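PDB 3WEU: L-lysine 6-oxidase from Marinomonas mediterranea, which oxidises the side-chain amine of L-lysine with a cysteine tryptophylquinone cofactor, releasing ammonium and the hydrogen peroxide that makes it antibacterial. Local coordinates for residues A[17-22]-A[197-202]; A[219-224]-A[507-512]; A[440-445]-A[450-455]; A[511-516]-A[620-625]. One frame throughout, in Å; residues are numbered along the deposited sequence.

Interaction 1: residues A[17-22]-A[197-202]. With EDO (1,2-ethanediol), chain L.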
loop_
_atom_site.group_PDB
_atom_site.type_symbol
_atom_site.label_atom_id
_atom_site.label_comp_id
_atom_site.label_asym_id
_atom_site.label_seq_id
_atom_site.Cartn_x
_atom_site.Cartn_y
_atom_site.Cartn_z
ATOM N N ALA A 17 1.145 14.698 27.998
ATOM C CA ALA A 17 2.166 14.849 29.048
ATOM C C ALA A 17 1.767 13.950 30.232
ATOM O O ALA A 17 0.785 13.187 30.161
ATOM C CB ALA A 17 2.283 16.295 29.505
ATOM N N ASN A 18 2.461 14.107 31.355
ATOM C CA ASN A 18 2.123 13.275 32.527
ATOM C C ASN A 18 0.704 13.600 32.985
ATOM O O ASN A 18 0.220 14.766 32.903
ATOM C CB ASN A 18 3.116 13.529 33.644
ATOM C CG ASN A 18 2.811 12.707 34.895
ATOM O OD1 ASN A 18 1.956 13.028 35.724
ATOM N ND2 ASN A 18 3.535 11.623 35.023
ATOM N N THR A 19 0.004 12.591 33.464
ATOM C CA THR A 19 -1.387 12.749 33.927
ATOM C C THR A 19 -1.626 13.867 34.953
ATOM O O THR A 19 -2.710 14.547 35.004
ATOM C CB THR A 19 -1.929 11.353 34.426
ATOM O OG1 THR A 19 -3.341 11.431 34.688
ATOM C CG2 THR A 19 -1.163 10.926 35.703
ATOM N N ASP A 20 -0.625 14.105 35.789
ATOM C CA ASP A 20 -0.713 15.090 36.851
ATOM C C ASP A 20 -0.300 16.506 36.418
ATOM O O ASP A 20 -0.285 17.418 37.221
ATOM C CB ASP A 20 0.191 14.660 38.035
ATOM C CG ASP A 20 -0.394 13.463 38.774
ATOM O OD1 ASP A 20 -1.601 13.180 38.623
ATOM O OD2 ASP A 20 0.378 12.775 39.465
ATOM N N ASN A 21 0.108 16.658 35.154
ATOM C CA ASN A 21 0.654 17.935 34.652
ATOM C C ASN A 21 -0.350 18.576 33.669
ATOM O O ASN A 21 -0.414 18.196 32.476
ATOM C CB ASN A 21 2.001 17.702 33.968
ATOM C CG ASN A 21 2.708 18.977 33.561
ATOM O OD1 ASN A 21 2.254 20.074 33.855
ATOM N ND2 ASN A 21 3.846 18.842 32.915
ATOM N N PHE A 22 -1.095 19.556 34.156
ATOM C CA PHE A 22 -2.200 20.115 33.369
ATOM C C PHE A 22 -2.363 21.602 33.646
ATOM O O PHE A 22 -1.898 22.117 34.664
ATOM C CB PHE A 22 -3.534 19.397 33.621
ATOM C CG PHE A 22 -3.913 19.297 35.060
ATOM C CD1 PHE A 22 -4.712 20.257 35.663
ATOM C CD2 PHE A 22 -3.473 18.233 35.810
ATOM C CE1 PHE A 22 -5.046 20.201 37.007
ATOM C CE2 PHE A 22 -3.813 18.148 37.190
ATOM C CZ PHE A 22 -4.573 19.140 37.775
ATOM N N GLY A 197 -9.710 15.424 30.044
ATOM C CA GLY A 197 -10.081 14.471 29.010
ATOM C C GLY A 197 -8.944 13.553 28.653
ATOM O O GLY A 197 -8.039 13.331 29.428
ATOM N N GLY A 198 -8.993 13.056 27.434
ATOM C CA GLY A 198 -8.026 12.103 26.907
ATOM C C GLY A 198 -6.590 12.552 26.794
ATOM O O GLY A 198 -6.203 13.745 27.014
ATOM N N TYR A 199 -5.811 11.565 26.396
ATOM C CA TYR A 199 -4.407 11.641 26.325
ATOM C C TYR A 199 -3.853 11.727 24.906
ATOM O O TYR A 199 -2.631 11.841 24.750
ATOM C CB TYR A 199 -3.819 10.443 27.041
ATOM C CG TYR A 199 -4.101 10.419 28.502
ATOM C CD1 TYR A 199 -5.219 9.716 29.011
ATOM C CD2 TYR A 199 -3.347 11.197 29.384
ATOM C CE1 TYR A 199 -5.488 9.719 30.380
ATOM C CE2 TYR A 199 -3.629 11.231 30.744
ATOM C CZ TYR A 199 -4.689 10.496 31.243
ATOM O OH TYR A 199 -4.928 10.497 32.579
ATOM N N GLY A 200 -4.738 11.726 23.917
ATOM C CA GLY A 200 -4.377 11.729 22.525
ATOM C C GLY A 200 -4.230 10.365 21.858
ATOM O O GLY A 200 -3.730 10.260 20.719
ATOM N N PHE A 201 -4.658 9.313 22.572
ATOM C CA PHE A 201 -4.733 7.954 22.017
ATOM C C PHE A 201 -5.384 7.949 20.629
ATOM O O PHE A 201 -6.444 8.551 20.403
ATOM C CB PHE A 201 -5.583 7.049 22.947
ATOM C CG PHE A 201 -5.749 5.648 22.436
ATOM C CD1 PHE A 201 -6.722 5.316 21.526
ATOM C CD2 PHE A 201 -4.868 4.657 22.887
ATOM C CE1 PHE A 201 -6.803 3.984 21.028
ATOM C CE2 PHE A 201 -4.948 3.367 22.392
ATOM C CZ PHE A 201 -5.910 3.040 21.484
ATOM N N ALA A 202 -4.773 7.240 19.711
ATOM C CA ALA A 202 -5.380 7.055 18.360
ATOM C C ALA A 202 -4.686 5.832 17.763
ATOM O O ALA A 202 -3.478 5.846 17.462
ATOM C CB ALA A 202 -5.183 8.290 17.497
HETATM C C1 EDO L . 7.640 20.026 33.431
HETATM O O1 EDO L . 8.187 19.240 32.400
HETATM C C2 EDO L . 7.145 21.272 32.807
HETATM O O2 EDO L . 5.720 21.102 32.606
#
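Thr-19 meets Tyr-199 where two loops approach; the first is a type I beta turn from Asn-18 to Asn-21, closed by a hydrogen bond of 2.9 Å from Asn-21 N to Asn-18 O. The Asn-18 side chain braces this turn. Its OD1 accepts from Asp-20 N at 2.8 Å, and the N-H points almost straight at it (164°), which makes an Asx turn. Across the contact the two side chains touch through their hydroxyls. Thr-19 OG1 lies 2.8 Å from Tyr-199 OH, a hydrogen-bonding distance at which the proton is not assigned. OG1 sits at the edge of the phenol ring, in its plane. With chi1 at -171° OG1 lies opposite the Thr-19 N, and from there it reaches Tyr-199 OH. Thr-19 CB also comes within 3.6 Å of Tyr-199 OH. The phenol oxygen has a stronger partner in Glu-152 OE2, so Thr-19 adds a second polar neighbour. Arg-58 spans both loops, bonding Thr-19 O and Gly-197 O. Beyond the turn, Asn-21 ND2 donates at 3.0 Å to O2 of a 1,2-ethanediol, which probably comes from the crystallisation liquor. Side chains of both loops also touch strand 181-187. This is a polar surface contact between two connections of the N-terminal beta domain: an Asx-stabilised type I turn between strands 4-13 and 22-24, and the loop after strand 193-196.

Interaction 2: residues A[219-224]-A[507-512]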
loop_
_atom_site.group_PDB
_atom_site.type_symbol
_atom_site.label_atom_id
_atom_site.label_comp_id
_atom_site.label_asym_id
_atom_site.label_seq_id
_atom_site.Cartn_x
_atom_site.Cartn_y
_atom_site.Cartn_z
ATOM N N ASP A 219 -10.210 6.848 18.818
ATOM C CA ASP A 219 -9.485 7.877 19.537
ATOM C C ASP A 219 -10.094 8.059 20.912
ATOM O O ASP A 219 -11.047 7.357 21.230
ATOM C CB ASP A 219 -9.391 9.155 18.680
ATOM C CG ASP A 219 -10.695 9.961 18.570
ATOM O OD1 ASP A 219 -11.593 9.852 19.399
ATOM O OD2 ASP A 219 -10.788 10.778 17.634
ATOM N N ASP A 220 -9.558 9.011 21.700
ATOM C CA ASP A 220 -9.943 9.179 23.068
ATOM C C ASP A 220 -10.574 10.527 23.309
ATOM O O ASP A 220 -10.707 10.960 24.422
ATOM C CB ASP A 220 -8.817 8.866 24.064
ATOM C CG ASP A 220 -7.647 9.823 24.008
ATOM O OD1 ASP A 220 -7.651 10.795 23.211
ATOM O OD2 ASP A 220 -6.670 9.490 24.722
ATOM N N ILE A 221 -11.048 11.135 22.227
ATOM C CA ILE A 221 -12.040 12.203 22.320
ATOM C C ILE A 221 -13.254 11.636 23.003
ATOM O O ILE A 221 -13.492 10.446 22.888
ATOM C CB ILE A 221 -12.399 12.728 20.889
ATOM C CG1 ILE A 221 -11.217 13.454 20.242
ATOM C CG2 ILE A 221 -13.665 13.587 20.884
ATOM C CD1 ILE A 221 -10.966 14.856 20.868
ATOM N N SER A 222 -14.014 12.483 23.705
ATOM C CA SER A 222 -15.278 12.081 24.288
ATOM C C SER A 222 -16.106 13.299 24.594
ATOM O O SER A 222 -15.631 14.461 24.551
ATOM C CB SER A 222 -15.066 11.310 25.600
ATOM O OG SER A 222 -14.587 12.169 26.611
ATOM N N ASP A 223 -17.355 13.060 24.909
ATOM C CA ASP A 223 -18.216 14.085 25.497
ATOM C C ASP A 223 -19.316 13.408 26.331
ATOM O O ASP A 223 -19.517 12.191 26.187
ATOM C CB ASP A 223 -18.883 14.940 24.385
ATOM C CG ASP A 223 -19.952 14.198 23.619
ATOM O OD1 ASP A 223 -19.588 13.479 22.679
ATOM O OD2 ASP A 223 -21.180 14.390 23.937
ATOM N N GLY A 224 -19.973 14.181 27.187
ATOM C CA GLY A 224 -21.057 13.654 27.998
ATOM C C GLY A 224 -21.554 14.500 29.111
ATOM O O GLY A 224 -21.273 15.683 29.205
ATOM N N CYS A 507 -12.821 9.927 12.895
ATOM C CA CYS A 507 -12.351 8.834 13.756
ATOM C C CYS A 507 -11.161 8.174 13.113
ATOM O O CYS A 507 -11.320 7.356 12.156
ATOM C CB CYS A 507 -13.487 7.848 13.938
ATOM S SG CYS A 507 -13.047 6.612 15.181
ATOM N N PRO A 508 -9.922 8.530 13.563
ATOM C CA PRO A 508 -9.554 9.425 14.643
ATOM C C PRO A 508 -9.512 10.912 14.215
ATOM O O PRO A 508 -9.406 11.220 13.035
ATOM C CB PRO A 508 -8.156 8.977 15.001
ATOM C CG PRO A 508 -7.597 8.604 13.697
ATOM C CD PRO A 508 -8.730 7.997 12.903
ATOM N N TRP A 509 -9.570 11.796 15.217
ATOM C CA TRP A 509 -9.636 13.268 15.010
ATOM C C TRP A 509 -8.477 13.809 14.237
ATOM O O TRP A 509 -8.617 14.798 13.511
ATOM C CB TRP A 509 -9.717 14.004 16.321
ATOM C CG TRP A 509 -8.499 13.884 17.176
ATOM C CD1 TRP A 509 -8.284 12.979 18.149
ATOM C CD2 TRP A 509 -7.355 14.731 17.144
ATOM N NE1 TRP A 509 -7.060 13.176 18.725
ATOM C CE2 TRP A 509 -6.444 14.233 18.096
ATOM C CE3 TRP A 509 -7.000 15.845 16.387
ATOM C CZ2 TRP A 509 -5.266 14.871 18.385
ATOM C CZ3 TRP A 509 -5.786 16.425 16.621
ATOM C CH2 TRP A 509 -4.937 15.947 17.616
ATOM N N GLN A 510 -7.341 13.158 14.335
ATOM C CA GLN A 510 -6.132 13.654 13.607
ATOM C C GLN A 510 -6.384 13.723 12.093
ATOM O O GLN A 510 -5.703 14.450 11.410
ATOM C CB GLN A 510 -4.890 12.845 13.934
ATOM C CG GLN A 510 -4.372 12.939 15.346
ATOM C CD GLN A 510 -4.973 11.884 16.295
ATOM O OE1 GLN A 510 -6.013 11.246 16.002
ATOM N NE2 GLN A 510 -4.306 11.676 17.412
ATOM N N ALA A 511 -7.409 13.021 11.556
ATOM C CA ALA A 511 -7.837 13.265 10.163
ATOM C C ALA A 511 -8.469 14.633 9.980
ATOM O O ALA A 511 -8.227 15.279 9.000
ATOM C CB ALA A 511 -8.843 12.203 9.712
ATOM N N ASP A 512 -9.336 15.064 10.890
ATOM C CA ASP A 512 -9.928 16.404 10.756
ATOM C C ASP A 512 -8.761 17.407 10.782
ATOM O O ASP A 512 -8.763 18.342 10.000
ATOM C CB ASP A 512 -10.964 16.724 11.824
ATOM C CG ASP A 512 -12.271 15.979 11.632
ATOM O OD1 ASP A 512 -12.653 15.755 10.428
ATOM O OD2 ASP A 512 -12.939 15.716 12.678
HETATM O O HOH W 1 -7.158 11.208 20.662
#
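Asp-219 reaches Trp-509 with both the polar and the carbon part of its side chain. Its OD2 accepts from Trp-509 N at 2.9 Å, using the anti lone pair, the one away from OD1. The hydrogen bond is bent (143° at the hydrogen). The same OD2 lies 3.4 Å from Trp-509 CD1, at the edge of the indole. The carboxylate and ring planes are 51° apart. Asp-219 CG stands between the backbone N and the carbonyl carbon (chi1 74°), which leaves OD1 beside the amide two residues on, where it accepts from Ile-221 N at 3.2 Å. This donor comes from above the carboxylate plane and closes an Asx turn. Lys-93 makes a salt bridge to OD2, so this buried oxygen has both a charged partner and a backbone donor.

Trp-509 also has CG between its backbone N and carbonyl carbon. This brings the CD1 side of the indole toward the loop. Ile-221 CG1 packs on CD1 at 3.6 Å, and the two side chains cross at about a right angle. Water 1 lies at the indole edge. It accepts from Trp-509 NE1 at 2.8 Å and donates to Asp-220 OD1 at 2.6 Å. Gln-510 CD lies over one indole face, toward the rim. A cis peptide bond precedes Pro-508, whose CB is 3.9 Å from Asp-219 CB. The contact is a buried junction between the N-terminal beta domain, at the link between strands 217-219 and 223-232, and the chain leading into helix 510-515 of the C-terminal domain.

Interaction 3: residues A[440-445]-A[450-455]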
loop_
_atom_site.group_PDB
_atom_site.type_symbol
_atom_site.label_atom_id
_atom_site.label_comp_id
_atom_site.label_asym_id
_atom_site.label_seq_id
_atom_site.Cartn_x
_atom_site.Cartn_y
_atom_site.Cartn_z
ATOM N N GLY A 440 -16.910 29.471 23.495
ATOM C CA GLY A 440 -16.456 30.599 22.666
ATOM C C GLY A 440 -15.050 30.354 22.166
ATOM O O GLY A 440 -14.643 30.973 21.167
ATOM N N ASN A 441 -14.363 29.391 22.792
ATOM C CA ASN A 441 -13.052 28.937 22.289
ATOM C C ASN A 441 -13.080 27.753 21.338
ATOM O O ASN A 441 -12.036 27.200 21.034
ATOM C CB ASN A 441 -12.159 28.707 23.487
ATOM C CG ASN A 441 -11.859 30.014 24.194
ATOM O OD1 ASN A 441 -11.475 30.969 23.541
ATOM N ND2 ASN A 441 -12.038 30.061 25.490
ATOM N N CYS A 442 -14.287 27.347 20.912
ATOM C CA CYS A 442 -14.470 26.295 19.913
ATOM C C CYS A 442 -15.019 26.866 18.611
ATOM O O CYS A 442 -15.640 27.951 18.569
ATOM C CB CYS A 442 -15.493 25.305 20.395
ATOM S SG CYS A 442 -15.024 24.389 21.926
ATOM N N VAL A 443 -14.723 26.162 17.552
ATOM C CA VAL A 443 -15.141 26.535 16.216
ATOM C C VAL A 443 -16.687 26.487 16.109
ATOM O O VAL A 443 -17.323 25.517 16.497
ATOM C CB VAL A 443 -14.494 25.574 15.157
ATOM C CG1 VAL A 443 -15.231 25.690 13.801
ATOM C CG2 VAL A 443 -13.017 25.932 14.979
ATOM N N GLY A 444 -17.275 27.548 15.591
ATOM C CA GLY A 444 -18.689 27.568 15.226
ATOM C C GLY A 444 -18.971 27.295 13.751
ATOM O O GLY A 444 -19.773 26.438 13.412
ATOM N N LEU A 445 -18.255 27.968 12.862
ATOM C CA LEU A 445 -18.458 27.782 11.440
ATOM C C LEU A 445 -17.108 27.916 10.750
ATOM O O LEU A 445 -16.239 28.630 11.272
ATOM C CB LEU A 445 -19.346 28.874 10.879
ATOM C CG LEU A 445 -20.778 28.941 11.366
ATOM C CD1 LEU A 445 -21.409 30.223 10.928
ATOM C CD2 LEU A 445 -21.464 27.724 10.748
ATOM N N GLY A 450 -15.780 20.189 11.153
ATOM C CA GLY A 450 -15.426 21.066 12.227
ATOM C C GLY A 450 -14.249 20.578 12.983
ATOM O O GLY A 450 -13.519 19.723 12.484
ATOM N N ILE A 451 -14.064 21.094 14.194
ATOM C CA ILE A 451 -12.903 20.649 15.030
ATOM C C ILE A 451 -13.447 20.009 16.293
ATOM O O ILE A 451 -13.436 18.785 16.397
ATOM C CB ILE A 451 -11.964 21.811 15.365
ATOM C CG1 ILE A 451 -11.273 22.322 14.092
ATOM C CG2 ILE A 451 -10.936 21.393 16.391
ATOM C CD1 ILE A 451 -10.378 21.344 13.423
ATOM N N GLU A 452 -14.071 20.781 17.175
ATOM C CA GLU A 452 -14.590 20.153 18.389
ATOM C C GLU A 452 -15.926 19.359 18.177
ATOM O O GLU A 452 -16.127 18.283 18.793
ATOM C CB GLU A 452 -14.733 21.140 19.510
ATOM C CG GLU A 452 -13.361 21.787 19.921
ATOM C CD GLU A 452 -12.983 23.024 19.088
ATOM O OE1 GLU A 452 -13.763 23.438 18.153
ATOM O OE2 GLU A 452 -11.882 23.578 19.366
ATOM N N MET A 453 -16.822 19.993 17.423
ATOM C CA MET A 453 -18.198 19.612 17.305
ATOM C C MET A 453 -18.668 19.968 15.917
ATOM O O MET A 453 -18.016 20.762 15.223
ATOM C CB MET A 453 -19.020 20.297 18.354
ATOM C CG MET A 453 -18.843 19.685 19.762
ATOM S SD MET A 453 -19.545 20.778 21.011
ATOM C CE MET A 453 -18.130 21.758 21.431
ATOM N N THR A 454 -19.800 19.392 15.499
ATOM C CA THR A 454 -20.288 19.689 14.154
ATOM C C THR A 454 -21.745 20.171 14.230
ATOM O O THR A 454 -22.217 20.593 15.289
ATOM C CB THR A 454 -20.053 18.551 13.189
ATOM O OG1 THR A 454 -20.275 18.947 11.828
ATOM C CG2 THR A 454 -20.921 17.339 13.550
ATOM N N TRP A 455 -22.457 20.060 13.110
ATOM C CA TRP A 455 -23.663 20.836 12.887
ATOM C C TRP A 455 -24.870 20.364 13.644
ATOM O O TRP A 455 -25.912 21.041 13.625
ATOM C CB TRP A 455 -23.958 20.998 11.371
ATOM C CG TRP A 455 -23.641 19.820 10.553
ATOM C CD1 TRP A 455 -22.756 19.760 9.536
ATOM C CD2 TRP A 455 -24.282 18.539 10.608
ATOM N NE1 TRP A 455 -22.757 18.515 8.980
ATOM C CE2 TRP A 455 -23.725 17.756 9.573
ATOM C CE3 TRP A 455 -25.330 18.002 11.374
ATOM C CZ2 TRP A 455 -24.076 16.392 9.358
ATOM C CZ3 TRP A 455 -25.728 16.644 11.119
ATOM C CH2 TRP A 455 -25.056 15.856 10.135
HETATM O O HOH W 2 -16.200 22.684 15.203
HETATM O O HOH W 3 -16.578 23.043 17.612
#
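Glu-452 makes the direct polar link to Val-443. Its OE1 accepts from Val-443 N at 3.0 Å, on the syn side and 35° out of the carboxylate plane. The bond is fairly straight (159°). A bend at chi2 (86°) folds the Glu-452 chain back to this amide. Cys-442 CB makes a van der Waals approach to Glu-452 OE1 at 3.4 Å. Glu-452 OE2 forms a salt bridge with Arg-13 and accepts from Gln-584 NE2, so both oxygens are held.

Two waters bridge the backbones. Water 3 lies 2.8 Å from Val-443 O and 2.9 Å from Glu-452 OE1. Water 2 accepts from Ile-451 N at 2.8 Å and lies 2.6 Å from Met-453 O. Both segments belong to the irregular connection after helix 433-439, in the C-terminal domain. That connection doubles back on itself without regular strands. It runs beside the cofactor: Gly-450 N makes a weak hydrogen bond to O6 of the tryptophylquinone at position 581.

Apolar contacts lie around this polar centre. Cys-442 SG meets Met-453 CE at 4.1 Å. Val-443 CG2 touches Ile-451 CG1, also at 4.1 Å, with the two side chains crossing at a slant.

Interaction 4: residues A[511-516]-A[620-625]. With EDO (1,2-ethanediol), chain H; EDO (1,2-ethanediol), chain K.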
loop_
_atom_site.group_PDB
_atom_site.type_symbol
_atom_site.label_atom_id
_atom_site.label_comp_id
_atom_site.label_asym_id
_atom_site.label_seq_id
_atom_site.Cartn_x
_atom_site.Cartn_y
_atom_site.Cartn_z
ATOM N N ALA A 511 -7.409 13.021 11.556
ATOM C CA ALA A 511 -7.837 13.265 10.163
ATOM C C ALA A 511 -8.469 14.633 9.980
ATOM O O ALA A 511 -8.227 15.279 9.000
ATOM C CB ALA A 511 -8.843 12.203 9.712
ATOM N N ASP A 512 -9.336 15.064 10.890
ATOM C CA ASP A 512 -9.928 16.404 10.756
ATOM C C ASP A 512 -8.761 17.407 10.782
ATOM O O ASP A 512 -8.763 18.342 10.000
ATOM C CB ASP A 512 -10.964 16.724 11.824
ATOM C CG ASP A 512 -12.271 15.979 11.632
ATOM O OD1 ASP A 512 -12.653 15.755 10.428
ATOM O OD2 ASP A 512 -12.939 15.716 12.678
ATOM N N PHE A 513 -7.772 17.186 11.666
ATOM C CA PHE A 513 -6.641 18.088 11.832
ATOM C C PHE A 513 -5.816 18.116 10.561
ATOM O O PHE A 513 -5.508 19.200 10.037
ATOM C CB PHE A 513 -5.831 17.659 13.057
ATOM C CG PHE A 513 -4.680 18.605 13.486
ATOM C CD1 PHE A 513 -4.633 19.900 13.197
ATOM C CD2 PHE A 513 -3.700 18.116 14.311
ATOM C CE1 PHE A 513 -3.617 20.749 13.689
ATOM C CE2 PHE A 513 -2.690 18.935 14.816
ATOM C CZ PHE A 513 -2.657 20.267 14.472
ATOM N N PHE A 514 -5.475 16.945 9.999
ATOM C CA PHE A 514 -4.662 16.889 8.808
ATOM C C PHE A 514 -5.378 17.560 7.615
ATOM O O PHE A 514 -4.746 18.092 6.782
ATOM C CB PHE A 514 -4.351 15.395 8.456
ATOM C CG PHE A 514 -3.482 15.227 7.282
ATOM C CD1 PHE A 514 -2.136 15.506 7.363
ATOM C CD2 PHE A 514 -4.006 14.781 6.057
ATOM C CE1 PHE A 514 -1.296 15.358 6.264
ATOM C CE2 PHE A 514 -3.175 14.636 4.961
ATOM C CZ PHE A 514 -1.824 14.929 5.040
ATOM N N ASN A 515 -6.692 17.442 7.524
ATOM C CA ASN A 515 -7.445 17.978 6.403
ATOM C C ASN A 515 -7.897 19.448 6.618
ATOM O O ASN A 515 -8.343 20.102 5.653
ATOM C CB ASN A 515 -8.809 17.215 6.272
ATOM C CG ASN A 515 -8.671 15.755 5.816
ATOM O OD1 ASN A 515 -7.748 15.395 5.145
ATOM N ND2 ASN A 515 -9.623 14.933 6.229
ATOM N N CYS A 516 -7.912 19.905 7.873
ATOM C CA CYS A 516 -8.408 21.284 8.203
ATOM C C CYS A 516 -7.341 22.325 7.840
ATOM O O CYS A 516 -6.637 22.864 8.699
ATOM C CB CYS A 516 -8.746 21.391 9.680
ATOM S SG CYS A 516 -9.457 22.974 10.118
ATOM N N SER A 620 -1.070 9.617 8.183
ATOM C CA SER A 620 -0.535 8.717 9.184
ATOM C C SER A 620 0.494 9.393 10.111
ATOM O O SER A 620 0.547 9.148 11.324
ATOM C CB SER A 620 -0.002 7.387 8.475
ATOM O OG SER A 620 0.758 6.709 9.424
ATOM N N GLN A 621 1.286 10.291 9.567
ATOM C CA GLN A 621 2.245 10.994 10.394
ATOM C C GLN A 621 1.544 11.953 11.330
ATOM O O GLN A 621 2.043 12.175 12.428
ATOM C CB GLN A 621 3.256 11.730 9.519
ATOM C CG GLN A 621 4.210 10.758 8.870
ATOM C CD GLN A 621 4.905 11.346 7.677
ATOM O OE1 GLN A 621 5.085 12.576 7.567
ATOM N NE2 GLN A 621 5.353 10.486 6.764
ATOM N N MET A 622 0.389 12.487 10.923
ATOM C CA MET A 622 -0.369 13.367 11.807
ATOM C C MET A 622 -0.961 12.587 12.946
ATOM O O MET A 622 -0.935 12.991 14.155
ATOM C CB MET A 622 -1.421 14.150 11.064
ATOM C CG MET A 622 -2.137 15.199 11.940
ATOM S SD MET A 622 -1.058 16.550 12.499
ATOM C CE MET A 622 -1.292 17.699 11.147
ATOM N N VAL A 623 -1.405 11.384 12.635
ATOM C CA VAL A 623 -1.897 10.525 13.681
ATOM C C VAL A 623 -0.857 10.233 14.776
ATOM O O VAL A 623 -1.181 10.212 15.953
ATOM C CB VAL A 623 -2.445 9.203 13.066
ATOM C CG1 VAL A 623 -2.807 8.212 14.167
ATOM C CG2 VAL A 623 -3.684 9.497 12.284
ATOM N N GLU A 624 0.373 10.062 14.390
ATOM C CA GLU A 624 1.474 9.726 15.331
ATOM C C GLU A 624 2.100 10.997 15.956
ATOM O O GLU A 624 2.403 11.014 17.163
ATOM C CB GLU A 624 2.557 8.961 14.597
ATOM C CG GLU A 624 3.630 8.511 15.595
ATOM C CD GLU A 624 4.612 7.498 15.052
ATOM O OE1 GLU A 624 4.629 7.203 13.844
ATOM O OE2 GLU A 624 5.409 7.010 15.855
ATOM N N HIS A 625 2.220 12.065 15.173
ATOM C CA HIS A 625 3.060 13.200 15.573
ATOM C C HIS A 625 2.425 14.597 15.760
ATOM O O HIS A 625 3.127 15.568 15.843
ATOM C CB HIS A 625 4.150 13.288 14.623
ATOM C CG HIS A 625 5.038 12.102 14.666
ATOM N ND1 HIS A 625 5.781 11.783 15.781
ATOM C CD2 HIS A 625 5.342 11.176 13.728
ATOM C CE1 HIS A 625 6.522 10.713 15.538
ATOM N NE2 HIS A 625 6.287 10.325 14.295
HETATM C C1 EDO H . -7.238 12.068 5.991
HETATM O O1 EDO H . -7.116 12.998 4.900
HETATM C C2 EDO H . -8.482 11.217 5.859
HETATM O O2 EDO H . -9.650 12.053 5.885
HETATM C C1 EDO K . -3.941 18.139 3.555
HETATM O O1 EDO K . -5.140 18.459 4.245
HETATM C C2 EDO K . -3.095 19.377 3.658
HETATM O O2 EDO K . -3.665 20.442 2.864
#
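The Phe-513 ring carries the methyl end of Met-622 on one face, while the Phe-514 ring has a carbon of the chain K 1,2-ethanediol over a face and the chain H ethanediol near its edge. The pair of Phe-513 and Met-622 is a Met-aromatic contact between two short helices, 510-515 and 619-625. Met-622 CE stands 4.1 Å from the Phe-513 ring centroid and only 14° off the ring normal, a CH-pi contact. Its sulfur approaches the same ring obliquely, and SD is 3.6 Å from Phe-513 CD2. Met-622 leaves its helix with CG anti to the backbone N (chi1 -174°). It then bends at chi2 and chi3, and these bends bring the methyl over the ring. Phe-251 also meets the Phe-513 ring, with nearly parallel planes.

Phe-514 makes a simpler contact. Its CD1 lies 4.0 Å from Met-622 CB, neither face-on nor edge-on, so Met-622 touches both phenylalanines. No hydrogen bond crosses between the two helix segments; the contact is apolar packing. Tyr-619 of the second helix adds contacts to Ala-511 and Phe-514.

The ethanediols bind polar groups of the first helix. The chain K molecule donates from O1 to Phe-514 O at 2.6 Å. The chain H molecule accepts at O2 from Asn-515 ND2, 2.9 Å away, in a nearly straight hydrogen bond (168°). Both probably come from the crystallisation liquor. Cys-516 is the first residue after helix 510-515 to leave helical geometry, and its SG is covalently joined to CE3 of the tryptophylquinone at position 581.

Interaction 1 closes within the N-terminal domain before interaction 2 opens. Interaction 2 then spans the N-terminal and C-terminal domains, and interaction 3 is nested inside the loop it closes. Interaction 4 starts on helix 510-515, where interaction 2 ends, and the two share Ala-511 and Asp-512; their centres are 11 Å apart. Interactions 1 and 2 touch where Asp-220 OD2 probably accepts from Tyr-199 N and Phe-201 N. Interactions 3 and 4 have centres 18 Å apart but meet at the cofactor side, where Ile-451 CD1 lies 3.8 Å from Cys-516 SG. The contacts thus run from the surface of the beta domain to the surroundings of the cysteine tryptophylquinone.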